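Local coordinates for protein cyclin homolog (Herpesvirus saimiri, PDB 2F2C) that probably modulates the host cell cycle as a viral D-type cyclin and may promote T-cell transformation and rapid proliferation during latent infection, at residues L75-S78 with I79-Y83; L151-D154 with F155-P158; R236-K239 with D240-S243. All coordinates share one frame; numbering follows the deposited sequence.

Contact 1: residues L75-S78 with I79-Y83; sequences LSVS and ILDRY
With its chi1 at -177°, S78 holds OG anti to the backbone N and beside the carbonyl carbon, while R82, four residues on, bends at chi3 (-82°) and brings one edge of its guanidinium back to that hydroxyl. The NH2 atom of R82 donates to S78 OG at 2.8 Å, and NE of R82 adds a weak second bond to the same OG at 3.1 Å, so one edge of the guanidinium forks around a single oxygen. The oxygen lies 22° out of the guanidinium plane. Both bonds are clearly bent, yet together they probably restrain the arginine end, and a small serine suits the spot because it brings an acceptor without blocking the long side chain. Two turns before R82, L75 sets CD2 near the plane of the same group, 3.9 Å from R82 NH2. One turn apart, the methyls L75 CD1 and I79 CD1 meet at 3.6 Å. V77 and D81 run side by side in the same direction, CG1 of V77 lying 3.9 Å from OD2 of D81. S78-R82, L75-I79 and V77-D81 are i to i+4 pairs on an alpha helix, and the backbone bond from D81 N to V77 O (3.0 Å) belongs to the same ladder. R82 NH2 also donates to T147 O, and the buried D81 carboxylate is satisfied by W41 NE1 and a salt bridge to R52. In the cyclin fold of the N-terminal domain, helix 72-83 packs V77 and L80 on L56 of helix 49-65, L80 on C101 of helix 94-109, and I79 on I139 of helix 129-142.

Contact 2: residues L151-D154 with F155-P158; sequences LATD and FLIP
F155 turns the edge of its ring back toward the peptide of A152, and L156 brings CD1 back beside the carbonyl and hydroxyl oxygens of T153: the two side chains pack against a pair of overlapping turns that lead into helix 156-162 of the second cyclin fold. The first turn, tight and doubtful in detail, closes from D154 N to L151 O, the second from F155 N to A152 O at 3.3 Å, with this donor standing well above the carbonyl plane. CB of F155 lies 3.6 Å from A152 O; the ring edge makes a more distant, at most weak, approach, CD1 of F155 being 4.1 Å from both A152 O and L151 O. A large flat residue suits this buried place, since it also packs on L24 and L27 of helix 21-31. The side chains of T153 and L156 cross obliquely. With CG beside its backbone N (chi1 -74°), L156 lays CD1 3.6 Å from T153 O and 3.7 Å from T153 OG1, while it also reaches C199 of helix 195-208 and Y174 of helix 170-184. D154 points its carboxylate the other way, back to the start of the turn, and its OD1 makes a salt bridge with R109; D154, I157 and P158 also pack against the other protein chain of the assembly. P158, in the first turn of the helix, has no N-H for D154 O, and its CD lies there instead, 3.6 Å from that oxygen. L151 N donates to D154 OD2 at 2.7 Å, meeting the anti side of that oxygen 29° out of the carboxylate plane.

Contact 3: residues R236-K239 with D240-S243; sequences RTVK and DQVS
V238 and V242 meet twice: the N-H of V242 donates to V238 O at 2.9 Å, and one turn apart the methyls V238 CG1 and V242 CG2 approach to 4.2 Å. The neighbouring carbonyls are satisfied in the same way. K239 O accepts from S243 N at 3.1 Å and R236 O from D240 N at 3.2 Å, both nearly straight bonds, whereas T237 O receives Q241 N at 2.9 Å with a more bent N-H...O angle of 135°. This is the regular i to i+4 ladder of an alpha helix, here helix 232-247, the last long helix of the second cyclin fold. Its buried side carries beta-branched valines, whose compact methyls fill space without needing polar partners; its exposed side carries R236, T237 and D240. K239 combines both characters. Its CG is opposite the backbone N (chi1 180°) and the chain then bends at chi2 and again at chi4, carrying the ammonium to a salt bridge with E208 and a cation-pi contact with W217. NZ of K239 stays 4.7 Å from OD1 of D240, so that carboxylate is not a direct partner, although the opposite charges probably favour each other. CB of Q241 passes 3.4 Å from T237 O, as the helix requires. S243 packs on T205 of helix 195-208, and its carbonyl O accepts from S247 OG.

Contact 1 and contact 2 are both buried, about 17 Å apart between centres and on opposite sides of the chain's centre, yet they touch where L151 CD2 packs on L75 CA, at 3.6 Å. Contact 1 belongs to the N-terminal cyclin domain, contacts 2 and 3 to the viral cyclin region that follows. Contact 3 lies farther from the centre and is partly exposed; like contact 2, it packs on helix 195-208. Contacts 1 and 3 are regular helix, contact 2 the turns leading into helix 156-162. D81 and D154 are each paired with an arginine, D81 with a tryptophan N-H as well, whereas 236-243 leaves several polar residues facing outward and pairs its buried lysine.

Contact 1: residues L75-S78 with I79-Y83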
loop_
_atom_site.group_PDB
_atom_site.type_symbol
_atom_site.label_atom_id
_atom_site.label_comp_id
_atom_site.label_asym_id
_atom_site.label_seq_id
_atom_site.Cartn_x
_atom_site.Cartn_y
_atom_site.Cartn_z
ATOM N N LEU A 75 -1.504 -13.039 -2.912
ATOM C CA LEU A 75 -0.407 -12.631 -2.037
ATOM C C LEU A 75 -0.065 -13.744 -1.078
ATOM O O LEU A 75 1.106 -14.039 -0.848
ATOM C CB LEU A 75 -0.755 -11.357 -1.286
ATOM C CG LEU A 75 0.295 -10.474 -0.618
ATOM C CD1 LEU A 75 0.405 -10.826 0.823
ATOM C CD2 LEU A 75 1.655 -10.545 -1.286
ATOM N N SER A 76 -1.094 -14.389 -0.550
ATOM C CA SER A 76 -0.887 -15.491 0.368
ATOM C C SER A 76 -0.205 -16.688 -0.318
ATOM O O SER A 76 0.454 -17.473 0.352
ATOM C CB SER A 76 -2.223 -15.909 0.971
ATOM O OG SER A 76 -2.844 -16.856 0.103
ATOM N N VAL A 77 -0.382 -16.833 -1.636
ATOM C CA VAL A 77 0.346 -17.828 -2.434
ATOM C C VAL A 77 1.821 -17.432 -2.587
ATOM O O VAL A 77 2.737 -18.248 -2.442
ATOM C CB VAL A 77 -0.279 -17.985 -3.828
ATOM C CG1 VAL A 77 0.577 -18.845 -4.715
ATOM C CG2 VAL A 77 -1.654 -18.612 -3.732
ATOM N N SER A 78 2.036 -16.156 -2.882
ATOM C CA SER A 78 3.352 -15.613 -3.029
ATOM C C SER A 78 4.134 -15.837 -1.761
ATOM O O SER A 78 5.242 -16.385 -1.813
ATOM C CB SER A 78 3.260 -14.137 -3.311
ATOM O OG SER A 78 4.561 -13.623 -3.513
ATOM N N ILE A 79 3.555 -15.446 -0.621
ATOM C CA ILE A 79 4.226 -15.603 0.678
ATOM C C ILE A 79 4.609 -17.051 0.908
ATOM O O ILE A 79 5.719 -17.331 1.355
ATOM C CB ILE A 79 3.354 -15.098 1.846
ATOM C CG1 ILE A 79 3.288 -13.571 1.874
ATOM C CG2 ILE A 79 3.898 -15.582 3.181
ATOM C CD1 ILE A 79 2.275 -13.061 2.859
ATOM N N LEU A 80 3.689 -17.959 0.576
ATOM C CA LEU A 80 3.885 -19.400 0.781
ATOM C C LEU A 80 5.099 -19.892 0.013
ATOM O O LEU A 80 6.011 -20.455 0.618
ATOM C CB LEU A 80 2.635 -20.205 0.411
ATOM C CG LEU A 80 2.805 -21.726 0.209
ATOM C CD1 LEU A 80 2.985 -22.469 1.542
ATOM C CD2 LEU A 80 1.655 -22.350 -0.595
ATOM N N ASP A 81 5.132 -19.653 -1.299
ATOM C CA ASP A 81 6.280 -20.084 -2.124
ATOM C C ASP A 81 7.605 -19.497 -1.643
ATOM O O ASP A 81 8.537 -20.244 -1.336
ATOM C CB ASP A 81 6.064 -19.776 -3.609
ATOM C CG ASP A 81 4.895 -20.547 -4.199
ATOM O OD1 ASP A 81 4.609 -21.670 -3.713
ATOM O OD2 ASP A 81 4.200 -20.096 -5.146
ATOM N N ARG A 82 7.676 -18.168 -1.559
ATOM C CA ARG A 82 8.855 -17.491 -1.023
ATOM C C ARG A 82 9.321 -18.140 0.266
ATOM O O ARG A 82 10.487 -18.498 0.382
ATOM C CB ARG A 82 8.572 -16.011 -0.775
ATOM C CG ARG A 82 8.732 -15.125 -1.994
ATOM C CD ARG A 82 8.480 -13.653 -1.714
ATOM N NE ARG A 82 7.054 -13.343 -1.717
ATOM C CZ ARG A 82 6.508 -12.270 -1.152
ATOM N NH1 ARG A 82 7.266 -11.384 -0.508
ATOM N NH2 ARG A 82 5.188 -12.083 -1.228
ATOM N N TYR A 83 8.403 -18.302 1.220
ATOM C CA TYR A 83 8.704 -18.931 2.508
ATOM C C TYR A 83 9.269 -20.329 2.344
ATOM O O TYR A 83 10.165 -20.731 3.082
ATOM C CB TYR A 83 7.468 -18.991 3.416
ATOM C CG TYR A 83 7.738 -19.720 4.709
ATOM C CD1 TYR A 83 8.510 -19.128 5.716
ATOM C CD2 TYR A 83 7.263 -21.019 4.920
ATOM C CE1 TYR A 83 8.797 -19.816 6.915
ATOM C CE2 TYR A 83 7.540 -21.716 6.117
ATOM C CZ TYR A 83 8.307 -21.107 7.108
ATOM O OH TYR A 83 8.577 -21.760 8.291
#

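Contact 2: residues L151-D154 with F155-P158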
loop_
_atom_site.group_PDB
_atom_site.type_symbol
_atom_site.label_atom_id
_atom_site.label_comp_id
_atom_site.label_asym_id
_atom_site.label_seq_id
_atom_site.Cartn_x
_atom_site.Cartn_y
_atom_site.Cartn_z
ATOM N N LEU A 151 1.358 -8.767 -7.611
ATOM C CA LEU A 151 0.395 -9.857 -7.753
ATOM C C LEU A 151 -0.203 -9.839 -9.135
ATOM O O LEU A 151 -0.543 -8.763 -9.642
ATOM C CB LEU A 151 -0.751 -9.683 -6.765
ATOM C CG LEU A 151 -0.321 -9.574 -5.325
ATOM C CD1 LEU A 151 -1.547 -9.436 -4.440
ATOM C CD2 LEU A 151 0.456 -10.829 -5.006
ATOM N N ALA A 152 -0.389 -11.018 -9.721
ATOM C CA ALA A 152 -1.004 -11.111 -11.041
ATOM C C ALA A 152 -2.148 -10.115 -11.054
ATOM O O ALA A 152 -2.425 -9.433 -12.035
ATOM C CB ALA A 152 -1.521 -12.507 -11.292
ATOM N N THR A 153 -2.773 -9.985 -9.908
ATOM C CA THR A 153 -4.027 -9.332 -9.843
ATOM C C THR A 153 -3.914 -7.808 -9.864
ATOM O O THR A 153 -4.893 -7.124 -10.151
ATOM C CB THR A 153 -4.781 -9.909 -8.648
ATOM O OG1 THR A 153 -6.159 -9.965 -8.984
ATOM C CG2 THR A 153 -4.707 -9.032 -7.466
ATOM N N ASP A 154 -2.712 -7.284 -9.601
ATOM C CA ASP A 154 -2.468 -5.842 -9.603
ATOM C C ASP A 154 -2.444 -5.292 -11.030
ATOM O O ASP A 154 -2.560 -4.072 -11.236
ATOM C CB ASP A 154 -1.117 -5.487 -8.972
ATOM C CG ASP A 154 -0.988 -5.885 -7.494
ATOM O OD1 ASP A 154 -1.840 -5.495 -6.647
ATOM O OD2 ASP A 154 0.015 -6.542 -7.089
ATOM N N PHE A 155 -2.251 -6.172 -12.012
ATOM C CA PHE A 155 -2.132 -5.736 -13.393
ATOM C C PHE A 155 -3.459 -5.456 -14.058
ATOM O O PHE A 155 -3.497 -4.624 -14.956
ATOM C CB PHE A 155 -1.375 -6.747 -14.237
ATOM C CG PHE A 155 0.104 -6.588 -14.192
ATOM C CD1 PHE A 155 0.864 -7.276 -13.248
ATOM C CD2 PHE A 155 0.748 -5.777 -15.106
ATOM C CE1 PHE A 155 2.232 -7.136 -13.216
ATOM C CE2 PHE A 155 2.120 -5.636 -15.070
ATOM C CZ PHE A 155 2.858 -6.305 -14.124
ATOM N N LEU A 156 -4.533 -6.139 -13.639
ATOM C CA LEU A 156 -5.862 -6.044 -14.297
ATOM C C LEU A 156 -6.265 -4.680 -14.845
ATOM O O LEU A 156 -6.542 -4.536 -16.036
ATOM C CB LEU A 156 -6.960 -6.548 -13.375
ATOM C CG LEU A 156 -6.975 -8.069 -13.222
ATOM C CD1 LEU A 156 -7.717 -8.411 -11.955
ATOM C CD2 LEU A 156 -7.596 -8.756 -14.432
ATOM N N ILE A 157 -6.276 -3.673 -13.989
ATOM C CA ILE A 157 -6.811 -2.395 -14.400
ATOM C C ILE A 157 -5.855 -1.619 -15.302
ATOM O O ILE A 157 -6.297 -1.121 -16.355
ATOM C CB ILE A 157 -7.307 -1.570 -13.181
ATOM C CG1 ILE A 157 -8.435 -2.330 -12.460
ATOM C CG2 ILE A 157 -7.758 -0.160 -13.613
ATOM C CD1 ILE A 157 -9.777 -2.299 -13.204
ATOM N N PRO A 158 -4.580 -1.466 -14.910
ATOM C CA PRO A 158 -3.578 -0.887 -15.810
ATOM C C PRO A 158 -3.564 -1.505 -17.216
ATOM O O PRO A 158 -3.391 -0.777 -18.204
ATOM C CB PRO A 158 -2.267 -1.156 -15.080
ATOM C CG PRO A 158 -2.637 -1.071 -13.674
ATOM C CD PRO A 158 -4.006 -1.719 -13.573
#

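Contact 3: residues R236-K239 with D240-S243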
loop_
_atom_site.group_PDB
_atom_site.type_symbol
_atom_site.label_atom_id
_atom_site.label_comp_id
_atom_site.label_asym_id
_atom_site.label_seq_id
_atom_site.Cartn_x
_atom_site.Cartn_y
_atom_site.Cartn_z
ATOM N N ARG A 236 -0.396 -15.956 -26.381
ATOM C CA ARG A 236 -1.367 -16.948 -26.761
ATOM C C ARG A 236 -1.267 -18.218 -25.900
ATOM O O ARG A 236 -2.289 -18.740 -25.483
ATOM C CB ARG A 236 -1.209 -17.246 -28.244
ATOM C CG ARG A 236 -2.337 -18.049 -28.864
ATOM C CD ARG A 236 -2.713 -17.597 -30.284
ATOM N NE ARG A 236 -1.551 -17.399 -31.149
ATOM C CZ ARG A 236 -1.490 -16.512 -32.143
ATOM N NH1 ARG A 236 -2.525 -15.712 -32.403
ATOM N NH2 ARG A 236 -0.388 -16.420 -32.879
ATOM N N THR A 237 -0.053 -18.698 -25.626
ATOM C CA THR A 237 0.159 -19.858 -24.730
ATOM C C THR A 237 -0.292 -19.611 -23.286
ATOM O O THR A 237 -0.804 -20.516 -22.631
ATOM C CB THR A 237 1.649 -20.290 -24.719
ATOM O OG1 THR A 237 1.971 -20.911 -25.958
ATOM C CG2 THR A 237 1.916 -21.410 -23.713
ATOM N N VAL A 238 -0.061 -18.411 -22.771
ATOM C CA VAL A 238 -0.460 -18.135 -21.399
ATOM C C VAL A 238 -1.984 -17.976 -21.290
ATOM O O VAL A 238 -2.569 -18.451 -20.322
ATOM C CB VAL A 238 0.327 -16.978 -20.769
ATOM C CG1 VAL A 238 -0.301 -16.538 -19.474
ATOM C CG2 VAL A 238 1.752 -17.428 -20.496
ATOM N N LYS A 239 -2.628 -17.359 -22.283
ATOM C CA LYS A 239 -4.094 -17.404 -22.386
ATOM C C LYS A 239 -4.595 -18.851 -22.212
ATOM O O LYS A 239 -5.390 -19.147 -21.322
ATOM C CB LYS A 239 -4.574 -16.791 -23.709
ATOM C CG LYS A 239 -6.081 -16.791 -23.928
ATOM C CD LYS A 239 -6.545 -18.054 -24.616
ATOM C CE LYS A 239 -8.007 -18.006 -24.997
ATOM N NZ LYS A 239 -8.879 -17.925 -23.786
ATOM N N ASP A 240 -4.090 -19.760 -23.031
ATOM C CA ASP A 240 -4.502 -21.160 -22.948
ATOM C C ASP A 240 -4.118 -21.852 -21.634
ATOM O O ASP A 240 -4.821 -22.753 -21.185
ATOM C CB ASP A 240 -3.991 -21.955 -24.157
ATOM C CG ASP A 240 -4.588 -21.467 -25.481
ATOM O OD1 ASP A 240 -5.218 -20.379 -25.517
ATOM O OD2 ASP A 240 -4.468 -22.103 -26.545
ATOM N N GLN A 241 -3.025 -21.430 -21.007
ATOM C CA GLN A 241 -2.595 -22.061 -19.762
ATOM C C GLN A 241 -3.491 -21.686 -18.593
ATOM O O GLN A 241 -3.862 -22.559 -17.792
ATOM C CB GLN A 241 -1.159 -21.707 -19.441
ATOM C CG GLN A 241 -0.180 -22.700 -19.997
ATOM C CD GLN A 241 1.240 -22.214 -19.863
ATOM O OE1 GLN A 241 1.577 -21.147 -20.380
ATOM N NE2 GLN A 241 2.074 -22.977 -19.153
ATOM N N VAL A 242 -3.828 -20.398 -18.501
ATOM C CA VAL A 242 -4.702 -19.898 -17.460
ATOM C C VAL A 242 -6.077 -20.558 -17.606
ATOM O O VAL A 242 -6.595 -21.156 -16.663
ATOM C CB VAL A 242 -4.854 -18.333 -17.509
ATOM C CG1 VAL A 242 -6.038 -17.891 -16.657
ATOM C CG2 VAL A 242 -3.565 -17.617 -17.080
ATOM N N SER A 243 -6.647 -20.461 -18.801
ATOM C CA SER A 243 -7.904 -21.120 -19.117
ATOM C C SER A 243 -7.954 -22.600 -18.678
ATOM O O SER A 243 -8.937 -23.043 -18.087
ATOM C CB SER A 243 -8.192 -20.975 -20.606
ATOM O OG SER A 243 -9.380 -21.655 -20.934
#